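Local atomic coordinates of dephospho-CoA kinase (PDB entry 6N39), a protein that probably catalyses the ATP-dependent phosphorylation of the 3'-hydroxyl group of dephospho-CoA, the last step in making coenzyme A. Residues A[20-25]-A[136-140]; A[15-19]-A[163-167]. One frame throughout, in Å; residues are numbered along the deposited sequence.

Contact 1: residues A[20-25]-A[136-140]. With ACT (acetate ion), chain B.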
loop_
_atom_site.group_PDB
_atom_site.type_symbol
_atom_site.label_atom_id
_atom_site.label_comp_id
_atom_site.label_asym_id
_atom_site.label_seq_id
_atom_site.Cartn_x
_atom_site.Cartn_y
_atom_site.Cartn_z
ATOM N N ALA A 20 21.280 -4.055 7.678
ATOM C CA ALA A 20 20.179 -4.981 7.904
ATOM C C ALA A 20 20.110 -6.087 6.858
ATOM O O ALA A 20 19.496 -7.125 7.122
ATOM C CB ALA A 20 18.840 -4.231 7.932
ATOM N N GLY A 21 20.689 -5.877 5.676
ATOM C CA GLY A 21 20.724 -6.913 4.658
ATOM C C GLY A 21 19.941 -6.589 3.402
ATOM O O GLY A 21 19.477 -7.490 2.698
ATOM N N LYS A 22 19.801 -5.297 3.107
ATOM C CA LYS A 22 19.033 -4.851 1.946
ATOM C C LYS A 22 19.496 -5.541 0.660
ATOM O O LYS A 22 18.686 -6.089 -0.103
ATOM C CB LYS A 22 19.179 -3.336 1.840
ATOM C CG LYS A 22 18.141 -2.621 1.045
ATOM C CD LYS A 22 18.035 -1.184 1.532
ATOM C CE LYS A 22 19.371 -0.456 1.452
ATOM N NZ LYS A 22 19.878 -0.461 0.051
ATOM N N SER A 23 20.814 -5.531 0.417
ATOM C CA SER A 23 21.367 -6.103 -0.810
ATOM C C SER A 23 21.260 -7.623 -0.823
ATOM O O SER A 23 21.000 -8.221 -1.874
ATOM C CB SER A 23 22.829 -5.678 -0.979
ATOM O OG SER A 23 22.901 -4.302 -1.295
ATOM N N ALA A 24 21.464 -8.262 0.331
ATOM C CA ALA A 24 21.286 -9.709 0.418
ATOM C C ALA A 24 19.847 -10.115 0.102
ATOM O O ALA A 24 19.610 -11.106 -0.601
ATOM C CB ALA A 24 21.697 -10.199 1.807
ATOM N N LEU A 25 18.868 -9.352 0.594
ATOM C CA LEU A 25 17.477 -9.723 0.352
ATOM C C LEU A 25 17.115 -9.492 -1.104
ATOM O O LEU A 25 16.389 -10.288 -1.714
ATOM C CB LEU A 25 16.550 -8.935 1.282
ATOM C CG LEU A 25 15.042 -9.083 1.044
ATOM C CD1 LEU A 25 14.605 -10.564 1.030
ATOM C CD2 LEU A 25 14.270 -8.336 2.106
ATOM N N VAL A 136 8.479 -4.061 1.032
ATOM C CA VAL A 136 9.206 -5.022 1.862
ATOM C C VAL A 136 10.340 -4.288 2.564
ATOM O O VAL A 136 11.134 -3.590 1.919
ATOM C CB VAL A 136 9.769 -6.185 1.027
ATOM C CG1 VAL A 136 10.462 -7.210 1.937
ATOM C CG2 VAL A 136 8.672 -6.838 0.261
ATOM N N ILE A 137 10.426 -4.435 3.876
ATOM C CA ILE A 137 11.515 -3.816 4.619
ATOM C C ILE A 137 12.199 -4.893 5.438
ATOM O O ILE A 137 11.531 -5.661 6.139
ATOM C CB ILE A 137 11.018 -2.662 5.505
ATOM C CG1 ILE A 137 10.206 -1.684 4.644
ATOM C CG2 ILE A 137 12.197 -1.968 6.160
ATOM C CD1 ILE A 137 9.864 -0.384 5.305
ATOM N N VAL A 138 13.528 -4.976 5.319
ATOM C CA VAL A 138 14.318 -5.944 6.065
ATOM C C VAL A 138 14.872 -5.246 7.297
ATOM O O VAL A 138 15.192 -4.050 7.255
ATOM C CB VAL A 138 15.435 -6.558 5.192
ATOM C CG1 VAL A 138 16.408 -5.500 4.691
ATOM C CG2 VAL A 138 16.171 -7.617 5.955
ATOM N N TYR A 139 14.932 -5.967 8.413
ATOM C CA TYR A 139 15.503 -5.417 9.635
ATOM C C TYR A 139 16.306 -6.504 10.335
ATOM O O TYR A 139 16.278 -7.674 9.946
ATOM C CB TYR A 139 14.420 -4.848 10.571
ATOM C CG TYR A 139 13.517 -5.908 11.164
ATOM C CD1 TYR A 139 12.464 -6.423 10.427
ATOM C CD2 TYR A 139 13.727 -6.398 12.460
ATOM C CE1 TYR A 139 11.633 -7.398 10.948
ATOM C CE2 TYR A 139 12.900 -7.377 12.995
ATOM C CZ TYR A 139 11.849 -7.868 12.230
ATOM O OH TYR A 139 11.004 -8.837 12.732
ATOM N N ALA A 140 17.027 -6.103 11.380
ATOM C CA ALA A 140 17.870 -7.016 12.137
ATOM C C ALA A 140 18.184 -6.387 13.484
ATOM O O ALA A 140 18.179 -5.158 13.620
ATOM C CB ALA A 140 19.174 -7.336 11.396
HETATM C C ACT B . 22.835 -4.012 3.099
HETATM O O ACT B . 22.592 -3.677 4.297
HETATM O OXT ACT B . 22.565 -3.377 2.035
HETATM C CH3 ACT B . 23.569 -5.401 2.881
#
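Val138 points from its strand toward the turn of chain made by Ala20, Gly21 and Lys22, and each of its side-chain atoms meets something different. CB lies 3.7 Å from Leu25 CD2, where the two side chains run alongside one another in opposing senses. CG1 sits between the backbone N and the carbonyl carbon (chi1 61°), a rotation that lays it against the first turn of the helix, 3.8 Å from Lys22 N. The other branch, CG2, is anti to the backbone N and comes 3.6 Å from Ala20 O, an oxygen that also accepts a hydrogen bond from Asn183 ND2. Leu25 CD2 reaches on along the strand to Val136 CG1 at 4.0 Å, crossing it obliquely. At the other end of the contact, Ala20 CB settles on the strand backbone, 3.9 Å from Tyr139 CA. No hydrogen bond joins the two segments; methyl groups pack on one another and on the backbone of the turn, and most of the touching residues are buried. Lys22 sends its amino end away from the strand, bending at its last two torsions, to a salt bridge with Asp119. An acetate, probably from the crystallisation liquor, is gripped by the backbone: Gly21 N gives a hydrogen bond to its O atom and Ser23 N one to OXT, each 3.2 Å long. Gly21 is the N-cap of helix 22-31. Backbone amides at a helix start cradling an anion are characteristic of the P-loop (Walker A motif), here backed by the neighbouring strand of the parallel sheet and consistent with the predicted ATP site.

Contact 2: residues A[15-19]-A[163-167]. With ACT (acetate ion), chain B.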
loop_
_atom_site.group_PDB
_atom_site.type_symbol
_atom_site.label_atom_id
_atom_site.label_comp_id
_atom_site.label_asym_id
_atom_site.label_seq_id
_atom_site.Cartn_x
_atom_site.Cartn_y
_atom_site.Cartn_z
ATOM N N THR A 15 13.452 -1.703 1.100
ATOM C CA THR A 15 14.375 -0.840 1.828
ATOM C C THR A 15 14.768 -1.509 3.143
ATOM O O THR A 15 14.400 -2.652 3.422
ATOM C CB THR A 15 13.772 0.568 2.026
ATOM O OG1 THR A 15 14.816 1.520 2.255
ATOM C CG2 THR A 15 12.779 0.630 3.191
ATOM N N GLY A 16 15.518 -0.778 3.946
ATOM C CA GLY A 16 16.010 -1.237 5.226
ATOM C C GLY A 16 17.221 -0.437 5.618
ATOM O O GLY A 16 17.912 0.146 4.782
ATOM N N GLY A 17 17.469 -0.392 6.924
ATOM C CA GLY A 17 18.575 0.387 7.423
ATOM C C GLY A 17 19.915 -0.252 7.119
ATOM O O GLY A 17 20.018 -1.429 6.784
ATOM N N ILE A 18 20.968 0.557 7.248
ATOM C CA ILE A 18 22.311 0.097 6.915
ATOM C C ILE A 18 22.671 -1.105 7.778
ATOM O O ILE A 18 22.433 -1.119 8.993
ATOM C CB ILE A 18 23.311 1.258 7.076
ATOM C CG1 ILE A 18 24.721 0.857 6.623
ATOM C CG2 ILE A 18 23.345 1.766 8.516
ATOM C CD1 ILE A 18 25.722 2.031 6.658
ATOM N N GLY A 19 23.226 -2.140 7.146
ATOM C CA GLY A 19 23.618 -3.339 7.859
ATOM C C GLY A 19 22.513 -4.354 8.082
ATOM O O GLY A 19 22.781 -5.427 8.641
ATOM N N ARG A 163 26.000 6.388 12.063
ATOM C CA ARG A 163 25.368 6.206 10.760
ATOM C C ARG A 163 24.012 5.528 10.897
ATOM O O ARG A 163 23.063 5.867 10.182
ATOM C CB ARG A 163 26.286 5.391 9.848
ATOM C CG ARG A 163 27.518 6.143 9.329
ATOM C CD ARG A 163 27.597 6.003 7.820
ATOM N NE ARG A 163 26.264 6.166 7.235
ATOM C CZ ARG A 163 25.914 5.757 6.019
ATOM N NH1 ARG A 163 24.675 5.953 5.586
ATOM N NH2 ARG A 163 26.796 5.148 5.239
ATOM N N ILE A 164 23.912 4.559 11.811
ATOM C CA ILE A 164 22.651 3.868 12.060
ATOM C C ILE A 164 21.633 4.827 12.661
ATOM O O ILE A 164 20.470 4.867 12.241
ATOM C CB ILE A 164 22.884 2.656 12.981
ATOM C CG1 ILE A 164 23.588 1.527 12.221
ATOM C CG2 ILE A 164 21.565 2.185 13.595
ATOM C CD1 ILE A 164 23.976 0.335 13.088
ATOM N N ALA A 165 22.061 5.611 13.655
ATOM C CA ALA A 165 21.149 6.515 14.345
ATOM C C ALA A 165 20.637 7.619 13.430
ATOM O O ALA A 165 19.538 8.139 13.650
ATOM C CB ALA A 165 21.840 7.121 15.569
ATOM N N ALA A 166 21.411 7.996 12.409
ATOM C CA ALA A 166 21.014 9.100 11.543
ATOM C C ALA A 166 19.906 8.727 10.561
ATOM O O ALA A 166 19.403 9.616 9.868
ATOM C CB ALA A 166 22.223 9.624 10.772
ATOM N N GLN A 167 19.518 7.458 10.472
ATOM C CA GLN A 167 18.469 7.038 9.560
ATOM C C GLN A 167 17.140 6.935 10.304
ATOM O O GLN A 167 17.037 7.251 11.491
ATOM C CB GLN A 167 18.816 5.697 8.905
ATOM C CG GLN A 167 20.148 5.645 8.171
ATOM C CD GLN A 167 20.347 4.305 7.484
ATOM O OE1 GLN A 167 20.158 3.250 8.091
ATOM N NE2 GLN A 167 20.701 4.342 6.206
HETATM C C ACT B . 22.835 -4.012 3.099
HETATM O O ACT B . 22.592 -3.677 4.297
HETATM O OXT ACT B . 22.565 -3.377 2.035
HETATM C CH3 ACT B . 23.569 -5.401 2.881
#
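Arg163 opens the contact by turning its guanidinium so that the end of Ile18 lies over one face. Ile18 CD1 stands 3.6 Å above that plane, offset toward the rim, NH2 being the arginine atom closest to it. Ile18 gets there by being fully stretched, with CG1 anti to the backbone N (chi1 -175°), while the arginine chain bends in the middle and crosses it at about a right angle. One residue on, Ile164 meets the other branch: its CG1 is 3.7 Å from Ile18 CG2. Leu149 of helix 142-153 touches both isoleucines, joining them in one apolar patch. Three residues on comes Gln167, whose N bonds back to Ile164 O. Its side chain runs out extended beyond CG and presents OE1 to the loop. Ile18 N donates to that oxygen at 2.9 Å with a nearly straight N-H...O angle of 167°, arriving in the carbonyl plane on a lone pair. The same OE1 lies 3.3 Å from Gly17 CA, a close fit against a residue without a side chain. The chemistry thus divides Ile18 in two: across this contact its hydrocarbon packs on Ile164 and on one face of the arginine's cationic group, while its amide is held by a neutral side-chain oxygen, which ties the loop to residues 163-167 without a charge pair.

The two contacts take hold of one continuous strand-loop-helix unit from different sides, their centres 11 Å apart. Strand 10-16 leads into the loop of contact 2 and then into the helix start of contact 1, and it pairs directly with strand 135-139: Thr15 N lies 3.1 Å from Val136 O, and Thr15 O lies 3.1 Å from Val138 N, both probable hydrogen bonds. Lys22 folds back over the loop, its CD 3.5 Å from Gly16 N. Both contacts also reach the acetate. To the two amides of contact 1, contact 2 adds Gly19 N, a weak bond of 3.3 Å to ACT O, so amides from both contacts converge on the acetate, within the predicted ATP site.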